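Local coordinates for oligopeptide-binding protein oppA (Lactococcus lactis, PDB 3DRF) that binds oligopeptides as the receptor of the OppABCDF ABC transporter, which takes up peptides larger than three residues and is needed for growth in milk, at residues D56-F59 / A60-G64; V194-Y197 / Q198-K201; A343-D346 / N347-N351; V417-A420 / N421-T424. All coordinates share one frame; numbering follows the deposited sequence.

Interaction 1 (D56-F59 / A60-G64); sequences DATF and ATMSG
Ala57 O is gripped twice by Thr61: the hydroxyl OG1 donates to it at 2.9 Å and the amide Thr61 N at 3.0 Å. The two donors come from opposite faces of the carbonyl plane, the hydroxyl tilted 25° out of it. OG1 can fold back onto the preceding turn because it stands beside its own backbone N (chi1 -62°), which turns CG2 away from that bond. Of the following backbone bonds, Met62 N meets Thr58 O almost linearly and Ser63 N reaches Phe59 O with a more bent N-H. At the start of the helix Asp56 is the N-cap: its OD2 accepts from Phe59 N at 2.9 Å with a nearly linear N-H, whereas the backbone bond from Ala60 N to Asp56 O is weak. Further along, Ser63 OG turns back to Ala60 O at 2.7 Å. The Phe59 ring has CE2 4.0 Å from Ser63 CB and CD1 4.3 Å from Met62 CB. Met62 CG passes 3.3 Å from Thr58 O before the chain bends at its last torsion. Ala57 makes backbone hydrogen bonds with the bound peptide, and Ala57 and Ala60 pack on a polar side chain of it, so this helix lines the binding site. Its other contacts are with the sheet, Met62 on Tyr39 of strand 34-40, Tyr255 and Val257 of strand 252-258 and Ile235 of strand 234-239, while Phe59 meets Trp49 edge-to-face.

Interaction 2 (V194-Y197 / Q198-K201); sequences VAPY and QYLK
Apolar contact joins Pro196 to Leu200: Pro196 CG lies 3.7 Å from Leu200 CD1, the ring and the branched chain meeting at a slant. Beside it, Pro196 CB rests 4.0 Å from Tyr199 CB, so the proline ring spans two successive residues of the helix. The aromatic contact is a CH-pi interaction. Lys201 CB sits over one face of the Tyr197 ring, 4.0 Å from the centroid and 21° off the normal, displaced toward the rim. CG of Tyr197 is anti to its backbone N (chi1 173°), which lays the ring alongside the next turn, and the lysine chain crosses it at about a right angle. Among the polar contacts, Lys201 NZ donates to Gln198 OE1 at 2.8 Å, only 16° from the amide plane; the lysine is extended beyond CG while the glutamine bends at chi2 to meet it. That amide stands perpendicular to the Tyr197 ring, with NE2 3.8 Å from Tyr197 CD2. In the backbone, Leu200 N donates to Tyr197 O at 3.2 Å from well above the carbonyl plane, and weakly to Pro196 O. Outside, Asp118 OD1 accepts from Tyr197 N, and Tyr199 OH bonds Lys217 O. The arrangement is a helix start with proline at the N-cap position: Pro196, centre of an inverse gamma turn, comes just before the short helix that begins at Tyr197.

Interaction 3 (A343-D346 / N347-N351); sequences AEVD and NKFSN
Across 343-346 and 347-351 the backbone keeps regular i to i+4 bonds, from Asn347 N to Ala343 O at 2.9 Å through to Ser350 N to Asp346 O at 3.0 Å, and the helix then ends, Asn351 leaving it with positive phi. Asp346 O takes a second donor, Ser350 OG at 2.9 Å, and the amide and hydroxyl of the serine approach it from opposite faces of its plane. The hydroxyl lies between its own backbone N and carbonyl carbon (chi1 85°), a setting that swings it back over the last turn. On another side of the helix Val345 CG1 touches Phe349 CD2 at 4.1 Å, the two side chains slanting across each other, and the same ring atom CD2 comes within 3.4 Å of Val345 O. Lys348 lays its aliphatic part over the ring: its CG stands 3.7 Å above the plane, over the centre of one face. Asn347 folds toward the preceding turn, so that its CG lies 3.1 Å from Ala343 O, but its amide makes no hydrogen bond to that oxygen. Val345 and Phe349 both pack on Ile425 of helix 422-435. Asp346 OD2 bonds Asn540 ND2, and Ser350 OG also accepts from Ser354 N, at the start of strand 354-356. The chemistry is therefore divided: apolar groups join the two helices, whereas the serine hydroxyl, donor to one backbone carbonyl and acceptor from another backbone amide, ties the helix end to the strand that follows it.

Interaction 4 (V417-A420 / N421-T424); sequences VGDA and NAET
Asp419 and Asn421 meet in a type I beta turn, Asp419 to Ala422, combined with an Asx turn (Asp419 OD1 to Asn421 N), that leads into helix 422-435. From CB the aspartate chain turns into the position between its backbone N and carbonyl carbon (chi1 67°), which carries CG forward over the turn, 3.8 Å from Asn421 N. Its first oxygen, OD1, accepts from Asn421 N at 2.9 Å as a capping bond, the donor lying 48° out of the carboxylate plane. OD1 also passes 3.5 Å from Asn421 CB. The second oxygen, OD2, bonds Ser281 OG and accepts a hydrogen bond from a water at 2.8 Å, which itself accepts from Asn421 ND2; carboxylate and amide planes are 81° apart, and the water bridges them. The backbone closes the turn with Ala422 N to Asp419 O at 3.1 Å, nearly linear at the hydrogen yet well above the carbonyl plane. Two more waters extend the first turn, one linking Asp419 O to Glu423 N and another Ala420 O to Thr424 N, each inserted where a regular helix would have a direct i to i+4 bond. Gly418, lacking a side chain, lets the methyl of Ala422 come close: Ala422 CB lies 3.5 Å from Gly418 N.

Overall arrangement
Interaction 1 is the buried one, its centre about 11 Å from the centre of the chain and within reach of the bound peptide; interactions 2 and 3 are partly buried, and interaction 4 lies at the surface. Interactions 1, 2 and 4 include the start of a helix, opened by Asp56, Pro196 and Asp419 respectively, while interaction 3 contains the end of one, where Ser350 gives both amide and hydroxyl to one carbonyl. Waters bridge the backbone at the exposed 417-424. Interactions 3 and 4 belong together: their centres are about 13 Å apart, and Phe349 CD1 packs 3.2 Å from Asn421 ND2. Interaction 2 stands on the opposite side of the chain's centre from both, its centre about 47 Å from that of interaction 3.

Interaction 1 (D56-F59 / A60-G64)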
ATOM      1  N   ASP A  56       6.388  -1.834  -1.828  1.00  6.99           N
ATOM      2  CA  ASP A  56       5.702  -3.114  -1.540  1.00  7.37           C
ATOM      3  C   ASP A  56       5.575  -3.428  -0.058  1.00  7.44           C
ATOM      4  O   ASP A  56       6.394  -3.085   0.770  1.00  8.09           O
ATOM      5  CB  ASP A  56       6.456  -4.242  -2.270  1.00  8.33           C
ATOM      6  CG  ASP A  56       7.887  -4.408  -1.738  1.00  9.17           C
ATOM      7  OD1 ASP A  56       8.721  -3.596  -2.152  1.00 10.45           O
ATOM      8  OD2 ASP A  56       8.145  -5.271  -0.938  1.00  9.85           O
ATOM      9  N   ALA A  57       4.504  -4.129   0.252  1.00  7.32           N
ATOM     10  CA  ALA A  57       4.149  -4.494   1.608  1.00  7.87           C
ATOM     11  C   ALA A  57       5.072  -5.604   2.145  1.00  7.56           C
ATOM     12  O   ALA A  57       5.259  -5.714   3.310  1.00  8.60           O
ATOM     13  CB  ALA A  57       2.678  -4.932   1.627  1.00  8.42           C
ATOM     14  N   THR A  58       5.593  -6.418   1.255  1.00  7.19           N
ATOM     15  CA  THR A  58       6.473  -7.548   1.647  1.00  7.94           C
ATOM     16  C   THR A  58       7.697  -7.022   2.422  1.00  7.73           C
ATOM     17  O   THR A  58       7.914  -7.359   3.544  1.00  8.10           O
ATOM     18  CB  THR A  58       6.903  -8.305   0.405  1.00  7.96           C
ATOM     19  OG1 THR A  58       5.747  -8.894  -0.178  1.00 10.43           O
ATOM     20  CG2 THR A  58       7.866  -9.450   0.754  1.00  9.37           C
ATOM     21  N   PHE A  59       8.458  -6.138   1.810  1.00  7.63           N
ATOM     22  CA  PHE A  59       9.648  -5.635   2.504  1.00  8.16           C
ATOM     23  C   PHE A  59       9.285  -4.669   3.660  1.00  8.15           C
ATOM     24  O   PHE A  59       9.916  -4.672   4.696  1.00  8.45           O
ATOM     25  CB  PHE A  59      10.685  -4.980   1.563  1.00  8.27           C
ATOM     26  CG  PHE A  59      11.958  -4.787   2.288  1.00  8.44           C
ATOM     27  CD1 PHE A  59      12.712  -5.862   2.633  1.00 10.05           C
ATOM     28  CD2 PHE A  59      12.248  -3.538   2.839  1.00  9.66           C
ATOM     29  CE1 PHE A  59      13.872  -5.663   3.435  1.00 11.40           C
ATOM     30  CE2 PHE A  59      13.362  -3.388   3.609  1.00 11.16           C
ATOM     31  CZ  PHE A  59      14.130  -4.379   3.889  1.00 11.15           C
ATOM     32  N   ALA A  60       8.241  -3.868   3.485  1.00  8.22           N
ATOM     33  CA  ALA A  60       7.801  -3.021   4.586  1.00  8.57           C
ATOM     34  C   ALA A  60       7.546  -3.862   5.850  1.00  8.33           C
ATOM     35  O   ALA A  60       7.946  -3.529   6.869  1.00  8.77           O
ATOM     36  CB  ALA A  60       6.526  -2.243   4.196  1.00  9.24           C
ATOM     37  N   THR A  61       6.921  -5.016   5.663  1.00  7.97           N
ATOM     38  CA  THR A  61       6.652  -5.920   6.784  1.00  8.18           C
ATOM     39  C   THR A  61       7.956  -6.549   7.334  1.00  7.97           C
ATOM     40  O   THR A  61       8.181  -6.525   8.496  1.00  8.37           O
ATOM     41  CB  THR A  61       5.673  -7.004   6.393  1.00  8.18           C
ATOM     42  OG1 THR A  61       4.431  -6.393   6.032  1.00 10.01           O
ATOM     43  CG2 THR A  61       5.412  -7.917   7.582  1.00  9.45           C
ATOM     44  N   MET A  62       8.801  -7.049   6.461  1.00  7.24           N
ATOM     45  CA  MET A  62      10.113  -7.639   6.872  1.00  7.34           C
ATOM     46  C   MET A  62      11.066  -6.672   7.573  1.00  7.08           C
ATOM     47  O   MET A  62      11.876  -7.107   8.322  1.00  7.77           O
ATOM     48  CB  MET A  62      10.800  -8.284   5.659  1.00  7.13           C
ATOM     49  CG  MET A  62       9.981  -9.442   5.046  1.00  7.99           C
ATOM     50  SD  MET A  62      10.837 -10.247   3.647  1.00  9.10           S
ATOM     51  CE  MET A  62      12.059 -11.260   4.515  1.00 10.00           C
ATOM     52  N   SER A  63      10.891  -5.370   7.326  1.00  7.41           N
ATOM     53  CA  SER A  63      11.663  -4.316   7.981  1.00  7.44           C
ATOM     54  C   SER A  63      11.236  -4.024   9.431  1.00  7.29           C
ATOM     55  O   SER A  63      11.857  -3.260  10.078  1.00  8.19           O
ATOM     56  CB  SER A  63      11.613  -2.999   7.167  1.00  7.56           C
ATOM     57  OG  SER A  63      10.357  -2.333   7.320  1.00  7.94           O
ATOM     58  N   GLY A  64      10.160  -4.662   9.892  1.00  7.76           N
ATOM     59  CA  GLY A  64       9.578  -4.339  11.184  1.00  7.58           C
ATOM     60  C   GLY A  64      10.561  -4.309  12.373  1.00  7.49           C
ATOM     61  O   GLY A  64      10.643  -3.358  13.079  1.00  7.55           O
TER

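Interaction 2 (V194-Y197 / Q198-K201)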
ATOM      1  N   VAL A 194      12.546   8.889   8.999  1.00  5.79           N
ATOM      2  CA  VAL A 194      13.854   9.547   8.794  1.00  6.04           C
ATOM      3  C   VAL A 194      14.745   8.718   7.850  1.00  5.73           C
ATOM      4  O   VAL A 194      14.597   7.570   7.704  1.00  5.93           O
ATOM      5  CB  VAL A 194      14.603   9.747  10.170  1.00  6.38           C
ATOM      6  CG1 VAL A 194      13.993  10.918  10.943  1.00  6.31           C
ATOM      7  CG2 VAL A 194      14.605   8.467  11.037  1.00  6.15           C
ATOM      8  N   ALA A 195      15.641   9.426   7.206  1.00  5.64           N
ATOM      9  CA  ALA A 195      16.670   8.832   6.319  1.00  5.48           C
ATOM     10  C   ALA A 195      18.022   9.344   6.768  1.00  5.49           C
ATOM     11  O   ALA A 195      18.131  10.510   7.117  1.00  5.91           O
ATOM     12  CB  ALA A 195      16.390   9.238   4.844  1.00  5.90           C
ATOM     13  N   PRO A 196      19.026   8.482   6.752  1.00  5.58           N
ATOM     14  CA  PRO A 196      20.331   8.849   7.337  1.00  5.55           C
ATOM     15  C   PRO A 196      21.188   9.703   6.361  1.00  5.86           C
ATOM     16  O   PRO A 196      22.046   9.184   5.650  1.00  6.36           O
ATOM     17  CB  PRO A 196      20.943   7.480   7.656  1.00  5.84           C
ATOM     18  CG  PRO A 196      20.337   6.541   6.560  1.00  6.35           C
ATOM     19  CD  PRO A 196      18.912   7.047   6.437  1.00  5.99           C
ATOM     20  N   TYR A 197      20.936  11.007   6.408  1.00  6.36           N
ATOM     21  CA  TYR A 197      21.561  11.932   5.451  1.00  6.77           C
ATOM     22  C   TYR A 197      23.108  11.907   5.467  1.00  6.51           C
ATOM     23  O   TYR A 197      23.690  11.835   4.458  1.00  6.49           O
ATOM     24  CB  TYR A 197      21.017  13.350   5.657  1.00  6.89           C
ATOM     25  CG  TYR A 197      21.745  14.370   4.804  1.00  7.57           C
ATOM     26  CD1 TYR A 197      21.522  14.454   3.447  1.00  8.35           C
ATOM     27  CD2 TYR A 197      22.690  15.213   5.370  1.00  8.73           C
ATOM     28  CE1 TYR A 197      22.216  15.392   2.680  1.00  9.74           C
ATOM     29  CE2 TYR A 197      23.370  16.163   4.607  1.00  9.33           C
ATOM     30  CZ  TYR A 197      23.123  16.206   3.277  1.00  9.73           C
ATOM     31  OH  TYR A 197      23.777  17.125   2.455  1.00 13.33           O
ATOM     32  N   GLN A 198      23.724  11.920   6.636  1.00  7.19           N
ATOM     33  CA  GLN A 198      25.198  11.910   6.658  1.00  7.20           C
ATOM     34  C   GLN A 198      25.761  10.622   6.056  1.00  7.42           C
ATOM     35  O   GLN A 198      26.771  10.660   5.447  1.00  8.76           O
ATOM     36  CB  GLN A 198      25.738  12.111   8.091  1.00  7.75           C
ATOM     37  CG  GLN A 198      25.560  13.518   8.665  1.00  7.99           C
ATOM     38  CD  GLN A 198      26.234  14.599   7.830  1.00  8.51           C
ATOM     39  OE1 GLN A 198      27.276  14.413   7.272  1.00  8.58           O
ATOM     40  NE2 GLN A 198      25.606  15.734   7.767  1.00 11.00           N
ATOM     41  N   TYR A 199      25.075   9.501   6.244  1.00  7.47           N
ATOM     42  CA  TYR A 199      25.501   8.200   5.666  1.00  7.29           C
ATOM     43  C   TYR A 199      25.360   8.122   4.119  1.00  7.62           C
ATOM     44  O   TYR A 199      26.110   7.476   3.474  1.00  8.27           O
ATOM     45  CB  TYR A 199      24.657   7.113   6.319  1.00  7.49           C
ATOM     46  CG  TYR A 199      25.060   5.672   6.036  1.00  7.80           C
ATOM     47  CD1 TYR A 199      26.335   5.184   6.397  1.00  9.13           C
ATOM     48  CD2 TYR A 199      24.154   4.777   5.493  1.00  7.45           C
ATOM     49  CE1 TYR A 199      26.677   3.866   6.200  1.00  9.92           C
ATOM     50  CE2 TYR A 199      24.501   3.452   5.281  1.00  8.22           C
ATOM     51  CZ  TYR A 199      25.772   3.027   5.630  1.00  9.17           C
ATOM     52  OH  TYR A 199      26.158   1.704   5.423  1.00 10.17           O
ATOM     53  N   LEU A 200      24.363   8.810   3.600  1.00  7.30           N
ATOM     54  CA  LEU A 200      23.913   8.691   2.213  1.00  7.83           C
ATOM     55  C   LEU A 200      24.263   9.881   1.306  1.00  8.54           C
ATOM     56  O   LEU A 200      24.050   9.816   0.134  1.00  8.17           O
ATOM     57  CB  LEU A 200      22.368   8.493   2.208  1.00  7.70           C
ATOM     58  CG  LEU A 200      21.870   7.215   2.943  1.00  7.26           C
ATOM     59  CD1 LEU A 200      20.303   7.148   2.888  1.00  8.90           C
ATOM     60  CD2 LEU A 200      22.463   5.943   2.303  1.00  7.60           C
ATOM     61  N   LYS A 201      24.807  10.944   1.882  1.00  9.10           N
ATOM     62  CA  LYS A 201      24.975  12.207   1.150  1.00 10.64           C
ATOM     63  C   LYS A 201      26.017  12.150   0.019  1.00 11.39           C
ATOM     64  O   LYS A 201      25.975  12.970  -0.807  1.00 13.79           O
ATOM     65  CB  LYS A 201      25.307  13.359   2.099  1.00 10.60           C
ATOM     66  CG  LYS A 201      26.610  13.182   2.762  1.00 10.78           C
ATOM     67  CD  LYS A 201      26.943  14.435   3.622  1.00 11.04           C
ATOM     68  CE  LYS A 201      28.371  14.310   4.159  1.00 11.46           C
ATOM     69  NZ  LYS A 201      28.666  15.471   5.048  1.00 11.19           N
TER

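Interaction 3 (A343-D346 / N347-N351)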
ATOM      1  N   ALA A 343     -18.306 -13.154  -5.054  1.00  8.05           N
ATOM      2  CA  ALA A 343     -18.865 -13.885  -3.909  1.00  8.43           C
ATOM      3  C   ALA A 343     -18.687 -15.412  -4.093  1.00  8.50           C
ATOM      4  O   ALA A 343     -18.267 -16.073  -3.183  1.00  8.58           O
ATOM      5  CB  ALA A 343     -20.361 -13.497  -3.719  1.00  9.11           C
ATOM      6  N   GLU A 344     -18.984 -15.933  -5.279  1.00  8.83           N
ATOM      7  CA  GLU A 344     -18.764 -17.355  -5.529  1.00  9.60           C
ATOM      8  C   GLU A 344     -17.287 -17.751  -5.329  1.00  9.22           C
ATOM      9  O   GLU A 344     -17.000 -18.740  -4.747  1.00  9.21           O
ATOM     10  CB  GLU A 344     -19.208 -17.732  -6.949  1.00 10.61           C
ATOM     11  CG  GLU A 344     -20.696 -17.783  -7.182  1.00 13.31           C
ATOM     12  CD  GLU A 344     -21.057 -18.404  -8.504  1.00 15.63           C
ATOM     13  OE1 GLU A 344     -20.248 -18.619  -9.379  1.00 13.16           O
ATOM     14  OE2 GLU A 344     -22.251 -18.690  -8.567  1.00 20.27           O
ATOM     15  N   VAL A 345     -16.352 -16.939  -5.818  1.00  8.40           N
ATOM     16  CA  VAL A 345     -14.912 -17.190  -5.653  1.00  8.72           C
ATOM     17  C   VAL A 345     -14.552 -17.164  -4.174  1.00  8.25           C
ATOM     18  O   VAL A 345     -13.913 -18.039  -3.700  1.00  8.56           O
ATOM     19  CB  VAL A 345     -14.108 -16.118  -6.463  1.00  8.38           C
ATOM     20  CG1 VAL A 345     -12.659 -16.117  -6.046  1.00  9.44           C
ATOM     21  CG2 VAL A 345     -14.297 -16.376  -7.983  1.00  9.04           C
ATOM     22  N   ASP A 346     -15.014 -16.146  -3.451  1.00  7.97           N
ATOM     23  CA  ASP A 346     -14.695 -16.024  -2.014  1.00  8.58           C
ATOM     24  C   ASP A 346     -15.267 -17.201  -1.184  1.00  8.91           C
ATOM     25  O   ASP A 346     -14.630 -17.711  -0.355  1.00  9.37           O
ATOM     26  CB  ASP A 346     -15.213 -14.702  -1.437  1.00  8.89           C
ATOM     27  CG  ASP A 346     -14.402 -13.484  -1.867  1.00  9.67           C
ATOM     28  OD1 ASP A 346     -13.361 -13.604  -2.410  1.00  9.99           O
ATOM     29  OD2 ASP A 346     -14.949 -12.426  -1.619  1.00  9.56           O
ATOM     30  N   ASN A 347     -16.480 -17.604  -1.525  1.00  9.78           N
ATOM     31  CA  ASN A 347     -17.146 -18.764  -0.865  1.00 10.08           C
ATOM     32  C   ASN A 347     -16.351 -20.049  -1.112  1.00 10.32           C
ATOM     33  O   ASN A 347     -16.167 -20.814  -0.227  1.00 10.66           O
ATOM     34  CB  ASN A 347     -18.617 -18.909  -1.352  1.00 10.76           C
ATOM     35  CG  ASN A 347     -19.519 -17.787  -0.866  1.00 12.38           C
ATOM     36  OD1 ASN A 347     -19.198 -17.097   0.014  1.00 15.16           O
ATOM     37  ND2 ASN A 347     -20.673 -17.663  -1.468  1.00 14.91           N
ATOM     38  N   LYS A 348     -15.874 -20.235  -2.325  1.00 10.22           N
ATOM     39  CA  LYS A 348     -15.166 -21.461  -2.706  1.00 10.47           C
ATOM     40  C   LYS A 348     -13.764 -21.566  -2.117  1.00 10.62           C
ATOM     41  O   LYS A 348     -13.345 -22.627  -1.774  1.00 11.77           O
ATOM     42  CB  LYS A 348     -15.068 -21.526  -4.226  1.00 10.13           C
ATOM     43  CG  LYS A 348     -14.338 -22.817  -4.733  1.00 11.18           C
ATOM     44  CD  LYS A 348     -14.594 -23.046  -6.254  1.00 11.38           C
ATOM     45  CE  LYS A 348     -13.835 -24.282  -6.790  1.00 12.43           C
ATOM     46  NZ  LYS A 348     -14.089 -24.367  -8.215  1.00 14.81           N
ATOM     47  N   PHE A 349     -13.053 -20.448  -2.046  1.00 10.22           N
ATOM     48  CA  PHE A 349     -11.611 -20.490  -1.773  1.00 10.14           C
ATOM     49  C   PHE A 349     -11.132 -19.809  -0.503  1.00 10.07           C
ATOM     50  O   PHE A 349     -10.090 -20.141  -0.056  1.00 10.18           O
ATOM     51  CB  PHE A 349     -10.812 -19.892  -2.961  1.00 10.47           C
ATOM     52  CG  PHE A 349     -10.976 -20.623  -4.284  1.00  9.69           C
ATOM     53  CD1 PHE A 349     -10.386 -21.873  -4.487  1.00 11.72           C
ATOM     54  CD2 PHE A 349     -11.662 -20.047  -5.345  1.00 10.75           C
ATOM     55  CE1 PHE A 349     -10.519 -22.505  -5.674  1.00 12.20           C
ATOM     56  CE2 PHE A 349     -11.779 -20.688  -6.533  1.00 11.77           C
ATOM     57  CZ  PHE A 349     -11.176 -21.922  -6.699  1.00 12.10           C
ATOM     58  N   SER A 350     -11.843 -18.817   0.026  1.00  9.41           N
ATOM     59  CA  SER A 350     -11.235 -17.901   1.040  1.00  9.55           C
ATOM     60  C   SER A 350     -11.404 -18.338   2.510  1.00 10.13           C
ATOM     61  O   SER A 350     -10.986 -17.649   3.389  1.00  9.65           O
ATOM     62  CB  SER A 350     -11.728 -16.441   0.875  1.00  9.94           C
ATOM     63  OG  SER A 350     -12.958 -16.241   1.543  1.00 11.17           O
ATOM     64  N   ASN A 351     -12.081 -19.460   2.753  1.00 10.63           N
ATOM     65  CA  ASN A 351     -12.277 -19.944   4.145  1.00 11.91           C
ATOM     66  C   ASN A 351     -12.885 -18.901   5.068  1.00 12.20           C
ATOM     67  O   ASN A 351     -12.554 -18.810   6.198  1.00 12.12           O
ATOM     68  CB  ASN A 351     -10.964 -20.509   4.709  1.00 12.37           C
ATOM     69  CG  ASN A 351     -10.534 -21.700   3.965  1.00 13.44           C
ATOM     70  OD1 ASN A 351     -11.289 -22.634   3.839  1.00 15.37           O
ATOM     71  ND2 ASN A 351      -9.372 -21.680   3.436  1.00 13.12           N
TER

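Interaction 4 (V417-A420 / N421-T424)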
ATOM      1  N   VAL A 417       0.324 -13.628 -10.541  1.00  9.77           N
ATOM      2  CA  VAL A 417       0.648 -14.867  -9.869  1.00 10.40           C
ATOM      3  C   VAL A 417       0.032 -14.753  -8.473  1.00 10.71           C
ATOM      4  O   VAL A 417       0.009 -13.715  -7.902  1.00 11.62           O
ATOM      5  CB  VAL A 417       2.212 -14.999  -9.784  1.00 10.73           C
ATOM      6  CG1 VAL A 417       2.671 -16.117  -8.770  1.00 11.97           C
ATOM      7  CG2 VAL A 417       2.747 -15.323 -11.186  1.00 11.77           C
ATOM      8  N   GLY A 418      -0.473 -15.875  -7.967  1.00 11.52           N
ATOM      9  CA  GLY A 418      -0.892 -15.984  -6.579  1.00 12.43           C
ATOM     10  C   GLY A 418      -0.653 -17.393  -6.060  1.00 13.10           C
ATOM     11  O   GLY A 418       0.337 -18.011  -6.317  1.00 14.76           O
ATOM     12  N   ASP A 419      -1.629 -17.877  -5.309  1.00 13.12           N
ATOM     13  CA  ASP A 419      -1.599 -19.225  -4.729  1.00 12.70           C
ATOM     14  C   ASP A 419      -2.003 -20.257  -5.771  1.00 12.69           C
ATOM     15  O   ASP A 419      -2.118 -19.974  -6.926  1.00 11.64           O
ATOM     16  CB  ASP A 419      -2.501 -19.300  -3.459  1.00 13.59           C
ATOM     17  CG  ASP A 419      -4.001 -19.139  -3.740  1.00 13.88           C
ATOM     18  OD1 ASP A 419      -4.429 -19.214  -4.856  1.00 14.02           O
ATOM     19  OD2 ASP A 419      -4.745 -18.923  -2.771  1.00 15.73           O
ATOM     20  N   ALA A 420      -2.156 -21.494  -5.312  1.00 12.73           N
ATOM     21  CA  ALA A 420      -2.439 -22.595  -6.233  1.00 12.92           C
ATOM     22  C   ALA A 420      -3.764 -22.453  -7.007  1.00 12.59           C
ATOM     23  O   ALA A 420      -3.953 -23.092  -7.942  1.00 14.05           O
ATOM     24  CB  ALA A 420      -2.416 -23.941  -5.478  1.00 13.88           C
ATOM     25  N   ASN A 421      -4.632 -21.577  -6.536  1.00 11.43           N
ATOM     26  CA  ASN A 421      -5.909 -21.346  -7.203  1.00 10.98           C
ATOM     27  C   ASN A 421      -5.945 -20.141  -8.165  1.00 10.51           C
ATOM     28  O   ASN A 421      -6.962 -19.883  -8.806  1.00  9.92           O
ATOM     29  CB  ASN A 421      -7.011 -21.154  -6.169  1.00 11.12           C
ATOM     30  CG  ASN A 421      -7.059 -22.283  -5.137  1.00 12.55           C
ATOM     31  OD1 ASN A 421      -7.015 -23.414  -5.496  1.00 14.46           O
ATOM     32  ND2 ASN A 421      -7.261 -21.923  -3.910  1.00 12.99           N
ATOM     33  N   ALA A 422      -4.847 -19.388  -8.242  1.00 10.28           N
ATOM     34  CA  ALA A 422      -4.867 -18.130  -9.001  1.00  9.72           C
ATOM     35  C   ALA A 422      -5.188 -18.323 -10.488  1.00 10.15           C
ATOM     36  O   ALA A 422      -5.917 -17.578 -11.047  1.00  9.56           O
ATOM     37  CB  ALA A 422      -3.518 -17.375  -8.811  1.00 10.25           C
ATOM     38  N   GLU A 423      -4.645 -19.360 -11.104  1.00 10.51           N
ATOM     39  CA  GLU A 423      -4.939 -19.633 -12.522  1.00 12.04           C
ATOM     40  C   GLU A 423      -6.436 -19.967 -12.720  1.00 10.81           C
ATOM     41  O   GLU A 423      -7.070 -19.447 -13.605  1.00 10.21           O
ATOM     42  CB  GLU A 423      -4.103 -20.817 -13.068  1.00 13.61           C
ATOM     43  CG  GLU A 423      -2.634 -20.685 -13.055  1.00 18.31           C
ATOM     44  CD  GLU A 423      -2.093 -20.283 -14.387  1.00 23.35           C
ATOM     45  OE1 GLU A 423      -2.876 -19.993 -15.337  1.00 26.43           O
ATOM     46  OE2 GLU A 423      -0.855 -20.249 -14.381  1.00 27.09           O
ATOM     47  N   THR A 424      -6.935 -20.803 -11.844  1.00 10.43           N
ATOM     48  CA  THR A 424      -8.338 -21.213 -11.855  1.00 10.54           C
ATOM     49  C   THR A 424      -9.259 -19.982 -11.725  1.00  9.21           C
ATOM     50  O   THR A 424     -10.189 -19.808 -12.443  1.00  8.97           O
ATOM     51  CB  THR A 424      -8.613 -22.220 -10.704  1.00 11.02           C
ATOM     52  OG1 THR A 424      -7.862 -23.413 -10.963  1.00 13.01           O
ATOM     53  CG2 THR A 424     -10.086 -22.600 -10.651  1.00 11.75           C
TER
HETATM   54  O   HOH W   1      -2.154 -20.450  -9.716  1.00 16.66           O
HETATM   55  O   HOH W   2      -7.463 -18.917  -3.389  1.00 17.83           O
HETATM   56  O   HOH W   3      -5.149 -22.636 -10.380  1.00 14.87           O